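Local coordinates for putative uncharacterized protein (Campylobacter jejuni, PDB 5TPU) that is of unassigned function but has a cupin-type beta fold of the WxcM-like family and binds thymidine-5'-diphosphate in a pocket shared between two subunits, at residues A16-N20 / R21-I25; R127-D130 / E131-N135. The protein carries 3 engineered substitutions. All coordinates share one frame; numbering follows the deposited sequence.

How the contacts relate
From the N terminus the chain runs through strand 9-13 into contact 1, the hairpin of residues 16-25, where strand 17-19 turns back at once into strand 22-28. The strands of the cupin-type body follow, and only then comes contact 2, residues 127-135, the short C-terminal helix and its lead-in. Both are local and lie in series, so neither encloses or crosses the other. They stand on opposite sides of the chain's centre, their nearest atoms about 28 Å apart. Each belongs to a different thymidine-5'-diphosphate site: the hairpin lends Arg21 to a molecule held mainly by the second subunit, while Arg127 serves the site of its own body.

Contact 1: residues A16-N20 / R21-I25; sequences AIRDN and RGSLI. With TYD (thymidine-5'-diphosphate), chain F.
Asp19 and Arg21 meet across the turn through a salt bridge, with Arg21 NH2 2.8 Å from Asp19 OD2. The carboxylate is approached on its syn side, 30° out of its plane, and the two flat groups are turned 50° apart. In Arg21 a bend at chi3 (-47°) turns the guanidinium so that its edge faces the carboxylate. The same NH2 also donates to O2B of thymidine-5'-diphosphate, at 2.8 Å, while Arg21 NH1 makes a longer bond to O1B, at 3.3 Å. Two oxygens of one phosphate therefore grip the guanidinium beside the aspartate, which probably steadies its rotation. Asp19 also uses its other oxygen: OD1 accepts from Arg21 N, met from above the carboxylate plane.

Further along the same face, Leu24 lies against the nucleotide, its CD2 3.7 Å from the base atom C6, and Ile17 CG2 touches the sugar at C4', 3.8 Å away. On the reverse face Arg18 CG passes Ser23 OG at 3.5 Å.

Behind these side chains the backbone fixes the spacing. Ile17 and Leu24 exchange two N-H...O bonds as a hydrogen-bonded pair, and Asp19 N donates to Gly22 O at 3.0 Å; the return bond from Gly22 N is weak. Gly22 has a positive phi at which a side chain would press on the preceding carbonyl oxygen, which calls for glycine. Ser23 to Ile25 continue the sheet into a strand of the second subunit, whose Arg39, Arg52 and Tyr125 also bind this nucleotide. The whole is an antiparallel beta hairpin closed by a type I turn, reaching across a dimer interface to complete the partner's ligand pocket.

Contact 2: residues R127-D130 / E131-N135; sequences RNYD and EFLRN. With TYD (thymidine-5'-diphosphate), chain E.
Phe132 N donates to Asn128 O at 3.1 Å, the first of three successive i to i+4 bonds that open the C-terminal alpha helix. Asn128 occupies the N-cap position. Leu133 N follows with a bond to Tyr129 O, and Arg134 N closes on Asp130 O at 2.9 Å and a nearly straight 174°. A water ties the cap down as well, accepting from Asn128 N and donating to Glu131 OE2, whose side chain runs out extended beyond CG to meet it.

Just ahead of the helix, Arg127 points the other way. Its chain stays extended from CG to NE, carrying the guanidinium to thymidine-5'-diphosphate, where NH1 donates to O3B at 2.9 Å and NH2 makes a weak bond to O1B. Tyr125, Arg39 and Arg52 share this nucleotide, together with Arg21 of the second subunit; only the N-cap Asn128 separates this pocket residue, Arg127, from the helix.

On the helix, Tyr129 carries the apolar contact. With CG anti to the backbone N (chi1 -172°), its ring lies beside both Phe132 and Leu133. Leu133 CG sits over one face, offset toward the rim. Phe132 turns its edge toward Tyr129 CE1, and the two ring planes lie obliquely, 35° apart. The Tyr129 hydroxyl is bonded to Asn76, and Trp100 meets the ring edge-to-face, joining the helix to the beta body. Arg134, bent at chi3, folds back until Asp130 O lies over one face of its guanidinium, 3.6 Å from NE.

Contact 1: residues A16-N20 / R21-I25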
ATOM      1  N   ALA A  16     -13.385   4.707   4.829  1.00 24.72           N
ATOM      2  CA  ALA A  16     -13.410   3.298   4.910  1.00 27.31           C
ATOM      3  C   ALA A  16     -14.851   2.865   4.700  1.00 32.33           C
ATOM      4  O   ALA A  16     -15.780   3.542   5.121  1.00 34.12           O
ATOM      5  CB  ALA A  16     -12.947   2.836   6.274  1.00 25.78           C
ATOM      6  N   ILE A  17     -14.998   1.730   4.032  1.00 34.37           N
ATOM      7  CA  ILE A  17     -16.208   0.954   4.023  1.00 31.97           C
ATOM      8  C   ILE A  17     -16.070  -0.088   5.110  1.00 28.44           C
ATOM      9  O   ILE A  17     -15.163  -0.924   5.050  1.00 30.17           O
ATOM     10  CB  ILE A  17     -16.317   0.224   2.678  1.00 34.86           C
ATOM     11  CG1 ILE A  17     -16.181   1.227   1.529  1.00 37.11           C
ATOM     12  CG2 ILE A  17     -17.578  -0.651   2.626  1.00 34.99           C
ATOM     13  CD1 ILE A  17     -17.254   2.285   1.510  1.00 43.29           C
ATOM     14  N   ARG A  18     -16.971  -0.079   6.082  1.00 26.00           N
ATOM     15  CA  ARG A  18     -16.912  -1.018   7.186  1.00 26.88           C
ATOM     16  C   ARG A  18     -18.110  -1.939   7.169  1.00 30.66           C
ATOM     17  O   ARG A  18     -19.203  -1.467   6.893  1.00 29.98           O
ATOM     18  CB  ARG A  18     -16.929  -0.269   8.508  1.00 33.95           C
ATOM     19  CG  ARG A  18     -15.821   0.754   8.613  1.00 39.01           C
ATOM     20  CD  ARG A  18     -15.604   1.169  10.057  1.00 46.71           C
ATOM     21  NE  ARG A  18     -16.467   2.301  10.392  1.00 54.75           N
ATOM     22  CZ  ARG A  18     -16.326   3.537   9.909  1.00 61.87           C
ATOM     23  NH1 ARG A  18     -17.171   4.500  10.284  1.00 55.79           N
ATOM     24  NH2 ARG A  18     -15.351   3.819   9.045  1.00 64.94           N
ATOM     25  N   ASP A  19     -17.902  -3.216   7.487  1.00 29.33           N
ATOM     26  CA  ASP A  19     -18.988  -4.194   7.676  1.00 31.67           C
ATOM     27  C   ASP A  19     -18.418  -5.137   8.689  1.00 32.33           C
ATOM     28  O   ASP A  19     -17.385  -4.851   9.259  1.00 34.26           O
ATOM     29  CB  ASP A  19     -19.349  -4.911   6.371  1.00 31.83           C
ATOM     30  CG  ASP A  19     -18.151  -5.493   5.675  1.00 32.28           C
ATOM     31  OD1 ASP A  19     -17.194  -5.899   6.354  1.00 37.20           O
ATOM     32  OD2 ASP A  19     -18.145  -5.548   4.437  1.00 38.82           O
ATOM     33  N   ASN A  20     -19.038  -6.267   8.936  1.00 36.16           N
ATOM     34  CA  ASN A  20     -18.541  -7.142   9.997  1.00 34.06           C
ATOM     35  C   ASN A  20     -17.287  -7.905   9.567  1.00 31.64           C
ATOM     36  O   ASN A  20     -16.644  -8.515  10.397  1.00 28.48           O
ATOM     37  CB  ASN A  20     -19.666  -8.062  10.517  1.00 42.09           C
ATOM     38  CG  ASN A  20     -20.615  -8.515   9.413  1.00 49.78           C
ATOM     39  OD1 ASN A  20     -21.170  -7.697   8.653  1.00 49.56           O
ATOM     40  ND2 ASN A  20     -20.788  -9.829   9.301  1.00 53.92           N
ATOM     41  N   ARG A  21     -16.913  -7.844   8.285  1.00 26.98           N
ATOM     42  CA  ARG A  21     -15.726  -8.540   7.817  1.00 30.18           C
ATOM     43  C   ARG A  21     -14.454  -7.726   8.059  1.00 31.13           C
ATOM     44  O   ARG A  21     -13.348  -8.279   7.975  1.00 30.53           O
ATOM     45  CB  ARG A  21     -15.835  -8.901   6.325  1.00 29.81           C
ATOM     46  CG  ARG A  21     -16.851 -10.025   6.044  1.00 29.44           C
ATOM     47  CD  ARG A  21     -17.259 -10.145   4.580  1.00 29.34           C
ATOM     48  NE  ARG A  21     -17.604  -8.855   3.993  1.00 29.72           N
ATOM     49  CZ  ARG A  21     -17.511  -8.557   2.706  1.00 30.23           C
ATOM     50  NH1 ARG A  21     -17.089  -9.453   1.807  1.00 32.59           N
ATOM     51  NH2 ARG A  21     -17.801  -7.319   2.325  1.00 31.83           N
ATOM     52  N   GLY A  22     -14.622  -6.432   8.337  1.00 28.29           N
ATOM     53  CA  GLY A  22     -13.500  -5.506   8.470  1.00 28.36           C
ATOM     54  C   GLY A  22     -13.795  -4.173   7.820  1.00 27.07           C
ATOM     55  O   GLY A  22     -14.953  -3.790   7.625  1.00 26.75           O
ATOM     56  N   SER A  23     -12.723  -3.453   7.533  1.00 26.61           N
ATOM     57  CA  SER A  23     -12.781  -2.158   6.930  1.00 23.08           C
ATOM     58  C   SER A  23     -11.940  -2.224   5.700  1.00 21.32           C
ATOM     59  O   SER A  23     -10.897  -2.855   5.689  1.00 20.92           O
ATOM     60  CB  SER A  23     -12.181  -1.066   7.809  1.00 25.50           C
ATOM     61  OG  SER A  23     -12.787  -0.948   9.076  1.00 29.37           O
ATOM     62  N   LEU A  24     -12.383  -1.528   4.678  1.00 19.43           N
ATOM     63  CA  LEU A  24     -11.698  -1.503   3.430  1.00 21.66           C
ATOM     64  C   LEU A  24     -11.507  -0.029   3.047  1.00 22.03           C
ATOM     65  O   LEU A  24     -12.451   0.783   3.126  1.00 21.70           O
ATOM     66  CB  LEU A  24     -12.471  -2.293   2.394  1.00 23.11           C
ATOM     67  CG  LEU A  24     -11.754  -2.468   1.053  1.00 25.40           C
ATOM     68  CD1 LEU A  24     -12.287  -3.730   0.424  1.00 29.09           C
ATOM     69  CD2 LEU A  24     -11.931  -1.308   0.100  1.00 28.45           C
ATOM     70  N   ILE A  25     -10.276   0.323   2.689  1.00 20.15           N
ATOM     71  CA  ILE A  25     -10.010   1.640   2.115  1.00 19.26           C
ATOM     72  C   ILE A  25      -9.374   1.469   0.740  1.00 20.79           C
ATOM     73  O   ILE A  25      -8.444   0.649   0.566  1.00 18.84           O
ATOM     74  CB  ILE A  25      -9.069   2.473   2.998  1.00 19.68           C
ATOM     75  CG1 ILE A  25      -9.795   2.890   4.262  1.00 20.46           C
ATOM     76  CG2 ILE A  25      -8.592   3.740   2.253  1.00 19.30           C
ATOM     77  CD1 ILE A  25      -8.985   3.775   5.180  1.00 21.79           C
TER
HETATM   78  PA  TYD F 200     -15.327  -6.466  -1.686  1.00 34.73           P
HETATM   79  O1A TYD F 200     -14.351  -6.596  -2.841  1.00 35.09           O
HETATM   80  O2A TYD F 200     -15.282  -7.368  -0.499  1.00 33.42           O
HETATM   81  O3A TYD F 200     -16.774  -6.719  -2.367  1.00 42.03           O
HETATM   82  PB  TYD F 200     -18.042  -7.370  -1.607  1.00 42.30           P
HETATM   83  O1B TYD F 200     -17.593  -8.799  -1.368  1.00 42.24           O
HETATM   84  O2B TYD F 200     -18.251  -6.618  -0.315  1.00 41.36           O
HETATM   85  O3B TYD F 200     -19.103  -7.061  -2.636  1.00 41.70           O
HETATM   86  O5' TYD F 200     -15.618  -4.936  -1.285  1.00 32.55           O
HETATM   87  C5' TYD F 200     -16.003  -4.585   0.052  1.00 33.94           C
HETATM   88  C4' TYD F 200     -16.640  -3.212   0.048  1.00 35.77           C
HETATM   89  O4' TYD F 200     -15.658  -2.225  -0.275  1.00 35.25           O
HETATM   90  C3' TYD F 200     -17.735  -3.155  -1.013  1.00 40.14           C
HETATM   91  O3' TYD F 200     -18.875  -2.549  -0.408  1.00 46.83           O
HETATM   92  C2' TYD F 200     -17.148  -2.315  -2.139  1.00 38.03           C
HETATM   93  C1' TYD F 200     -15.971  -1.565  -1.504  1.00 35.80           C
HETATM   94  N1  TYD F 200     -14.766  -1.497  -2.362  1.00 28.42           N
HETATM   95  C2  TYD F 200     -14.384  -0.247  -2.895  1.00 28.83           C
HETATM   96  O2  TYD F 200     -15.046   0.771  -2.632  1.00 28.48           O
HETATM   97  N3  TYD F 200     -13.318  -0.076  -3.661  1.00 26.80           N
HETATM   98  C4  TYD F 200     -12.553  -1.111  -3.931  1.00 24.30           C
HETATM   99  O4  TYD F 200     -11.574  -0.927  -4.651  1.00 26.76           O
HETATM  100  C5  TYD F 200     -12.902  -2.442  -3.434  1.00 23.29           C
HETATM  101  C5M TYD F 200     -12.061  -3.638  -3.702  1.00 22.78           C
HETATM  102  C6  TYD F 200     -14.034  -2.569  -2.637  1.00 27.07           C
HETATM  103  O   HOH W   1     -19.584  -8.261   6.043  1.00 35.80           O

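Contact 2: residues R127-D130 / E131-N135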
ATOM      1  N   ARG A 127      19.714  15.815   0.116  1.00 22.68           N
ATOM      2  CA  ARG A 127      20.140  15.680   1.478  1.00 25.38           C
ATOM      3  C   ARG A 127      20.748  16.922   2.064  1.00 26.35           C
ATOM      4  O   ARG A 127      20.752  17.047   3.264  1.00 28.71           O
ATOM      5  CB  ARG A 127      21.130  14.535   1.539  1.00 25.31           C
ATOM      6  CG  ARG A 127      20.468  13.330   0.908  1.00 28.00           C
ATOM      7  CD  ARG A 127      20.990  12.062   1.498  1.00 28.79           C
ATOM      8  NE  ARG A 127      20.548  10.945   0.685  1.00 28.49           N
ATOM      9  CZ  ARG A 127      19.632  10.035   1.024  1.00 31.34           C
ATOM     10  NH1 ARG A 127      18.970  10.089   2.197  1.00 29.38           N
ATOM     11  NH2 ARG A 127      19.357   9.070   0.136  1.00 29.43           N
ATOM     12  N   ASN A 128      21.245  17.856   1.263  1.00 35.30           N
ATOM     13  CA  ASN A 128      21.671  19.144   1.856  1.00 39.53           C
ATOM     14  C   ASN A 128      20.513  20.157   1.893  1.00 34.27           C
ATOM     15  O   ASN A 128      19.901  20.495   0.876  1.00 34.81           O
ATOM     16  CB  ASN A 128      22.916  19.736   1.175  1.00 47.68           C
ATOM     17  CG  ASN A 128      23.386  21.043   1.833  1.00 57.41           C
ATOM     18  OD1 ASN A 128      23.358  21.193   3.062  1.00 65.44           O
ATOM     19  ND2 ASN A 128      23.798  22.003   1.013  1.00 61.25           N
ATOM     20  N   TYR A 129      20.214  20.610   3.098  1.00 35.57           N
ATOM     21  CA  TYR A 129      19.132  21.549   3.328  1.00 38.33           C
ATOM     22  C   TYR A 129      19.332  22.836   2.535  1.00 39.17           C
ATOM     23  O   TYR A 129      18.381  23.356   1.965  1.00 38.89           O
ATOM     24  CB  TYR A 129      18.984  21.835   4.830  1.00 38.01           C
ATOM     25  CG  TYR A 129      17.763  22.649   5.121  1.00 40.70           C
ATOM     26  CD1 TYR A 129      16.515  22.221   4.672  1.00 35.17           C
ATOM     27  CD2 TYR A 129      17.846  23.864   5.805  1.00 38.06           C
ATOM     28  CE1 TYR A 129      15.385  22.964   4.900  1.00 38.70           C
ATOM     29  CE2 TYR A 129      16.710  24.623   6.034  1.00 40.60           C
ATOM     30  CZ  TYR A 129      15.483  24.169   5.577  1.00 41.30           C
ATOM     31  OH  TYR A 129      14.330  24.888   5.777  1.00 39.19           O
ATOM     32  N   ASP A 130      20.572  23.313   2.444  1.00 40.46           N
ATOM     33  CA  ASP A 130      20.818  24.577   1.744  1.00 43.51           C
ATOM     34  C   ASP A 130      20.604  24.388   0.257  1.00 38.71           C
ATOM     35  O   ASP A 130      20.115  25.305  -0.407  1.00 37.67           O
ATOM     36  CB  ASP A 130      22.196  25.164   2.061  1.00 48.43           C
ATOM     37  CG  ASP A 130      22.529  25.045   3.530  1.00 59.09           C
ATOM     38  OD1 ASP A 130      22.193  25.980   4.280  1.00 62.10           O
ATOM     39  OD2 ASP A 130      23.049  23.980   3.946  1.00 70.64           O
ATOM     40  N   GLU A 131      20.902  23.198  -0.261  1.00 31.19           N
ATOM     41  CA  GLU A 131      20.600  22.927  -1.643  1.00 29.83           C
ATOM     42  C   GLU A 131      19.100  22.957  -1.896  1.00 30.94           C
ATOM     43  O   GLU A 131      18.638  23.416  -2.958  1.00 29.36           O
ATOM     44  CB  GLU A 131      21.188  21.591  -2.075  1.00 31.74           C
ATOM     45  CG  GLU A 131      21.051  21.369  -3.559  1.00 33.39           C
ATOM     46  CD  GLU A 131      21.463  19.975  -4.009  1.00 36.78           C
ATOM     47  OE1 GLU A 131      20.816  19.482  -4.939  1.00 38.27           O
ATOM     48  OE2 GLU A 131      22.412  19.363  -3.477  1.00 33.99           O
ATOM     49  N   PHE A 132      18.351  22.441  -0.923  1.00 29.45           N
ATOM     50  CA  PHE A 132      16.884  22.481  -0.985  1.00 31.14           C
ATOM     51  C   PHE A 132      16.400  23.936  -1.073  1.00 32.05           C
ATOM     52  O   PHE A 132      15.594  24.272  -1.939  1.00 29.21           O
ATOM     53  CB  PHE A 132      16.273  21.817   0.264  1.00 28.27           C
ATOM     54  CG  PHE A 132      14.795  21.955   0.371  1.00 23.61           C
ATOM     55  CD1 PHE A 132      13.972  21.473  -0.629  1.00 21.63           C
ATOM     56  CD2 PHE A 132      14.232  22.534   1.485  1.00 24.96           C
ATOM     57  CE1 PHE A 132      12.602  21.564  -0.511  1.00 23.04           C
ATOM     58  CE2 PHE A 132      12.852  22.644   1.601  1.00 26.18           C
ATOM     59  CZ  PHE A 132      12.040  22.138   0.609  1.00 22.47           C
ATOM     60  N   LEU A 133      16.861  24.773  -0.145  1.00 33.13           N
ATOM     61  CA  LEU A 133      16.517  26.203  -0.186  1.00 38.75           C
ATOM     62  C   LEU A 133      16.861  26.808  -1.545  1.00 40.25           C
ATOM     63  O   LEU A 133      15.991  27.360  -2.213  1.00 41.57           O
ATOM     64  CB  LEU A 133      17.251  26.971   0.910  1.00 36.88           C
ATOM     65  CG  LEU A 133      16.874  26.557   2.327  1.00 33.79           C
ATOM     66  CD1 LEU A 133      17.586  27.470   3.303  1.00 35.84           C
ATOM     67  CD2 LEU A 133      15.365  26.623   2.481  1.00 34.70           C
ATOM     68  N   ARG A 134      18.103  26.648  -1.989  1.00 48.10           N
ATOM     69  CA  ARG A 134      18.490  27.241  -3.272  1.00 52.75           C
ATOM     70  C   ARG A 134      17.467  26.922  -4.347  1.00 52.31           C
ATOM     71  O   ARG A 134      16.967  27.840  -4.993  1.00 65.46           O
ATOM     72  CB  ARG A 134      19.907  26.864  -3.715  1.00 48.74           C
ATOM     73  CG  ARG A 134      20.958  27.741  -3.080  1.00 50.96           C
ATOM     74  CD  ARG A 134      22.360  27.273  -3.426  1.00 51.43           C
ATOM     75  NE  ARG A 134      22.954  26.462  -2.350  1.00 55.36           N
ATOM     76  CZ  ARG A 134      23.402  25.199  -2.460  1.00 60.68           C
ATOM     77  NH1 ARG A 134      23.932  24.598  -1.392  1.00 61.44           N
ATOM     78  NH2 ARG A 134      23.340  24.514  -3.608  1.00 52.41           N
ATOM     79  N   ASN A 135      17.086  25.658  -4.503  1.00 52.62           N
ATOM     80  CA  ASN A 135      16.159  25.339  -5.571  1.00 51.17           C
ATOM     81  C   ASN A 135      14.698  25.727  -5.329  1.00 48.50           C
ATOM     82  O   ASN A 135      13.893  25.700  -6.254  1.00 52.07           O
ATOM     83  CB  ASN A 135      16.356  23.907  -6.065  1.00 57.94           C
ATOM     84  CG  ASN A 135      15.350  22.945  -5.497  1.00 59.40           C
ATOM     85  OD1 ASN A 135      15.706  22.062  -4.721  1.00 43.56           O
ATOM     86  ND2 ASN A 135      14.084  23.102  -5.891  1.00 58.32           N
TER
HETATM   87  PA  TYD E 200      15.223   5.670   2.261  1.00 19.88           P
HETATM   88  O1A TYD E 200      15.159   5.605   3.760  1.00 20.33           O
HETATM   89  O2A TYD E 200      14.171   6.281   1.415  1.00 19.80           O
HETATM   90  O3A TYD E 200      16.581   6.309   1.701  1.00 20.97           O
HETATM   91  PB  TYD E 200      17.976   6.484   2.503  1.00 24.90           P
HETATM   92  O1B TYD E 200      18.948   6.537   1.313  1.00 22.68           O
HETATM   93  O2B TYD E 200      18.134   5.224   3.299  1.00 19.37           O
HETATM   94  O3B TYD E 200      17.767   7.717   3.321  1.00 28.95           O
HETATM   95  O5' TYD E 200      15.083   4.189   1.745  1.00 19.76           O
HETATM   96  C5' TYD E 200      15.589   3.099   2.509  1.00 18.23           C
HETATM   97  C4' TYD E 200      16.278   2.131   1.586  1.00 17.74           C
HETATM   98  O4' TYD E 200      15.427   1.653   0.541  1.00 17.98           O
HETATM   99  C3' TYD E 200      17.426   2.801   0.895  1.00 19.79           C
HETATM  100  O3' TYD E 200      18.515   1.871   1.045  1.00 21.21           O
HETATM  101  C2' TYD E 200      16.912   3.110  -0.523  1.00 17.82           C
HETATM  102  C1' TYD E 200      15.903   2.006  -0.713  1.00 17.89           C
HETATM  103  N1  TYD E 200      14.698   2.319  -1.431  1.00 19.47           N
HETATM  104  C2  TYD E 200      14.340   1.513  -2.534  1.00 20.01           C
HETATM  105  O2  TYD E 200      15.075   0.543  -2.874  1.00 20.44           O
HETATM  106  N3  TYD E 200      13.214   1.772  -3.213  1.00 19.48           N
HETATM  107  C4  TYD E 200      12.373   2.773  -2.871  1.00 18.35           C
HETATM  108  O4  TYD E 200      11.326   2.958  -3.529  1.00 15.40           O
HETATM  109  C5  TYD E 200      12.724   3.598  -1.705  1.00 18.25           C
HETATM  110  C5M TYD E 200      11.872   4.725  -1.238  1.00 21.48           C
HETATM  111  C6  TYD E 200      13.887   3.317  -1.008  1.00 19.87           C
HETATM  112  O   HOH W   2      21.633  17.644  -1.539  1.00 30.99           O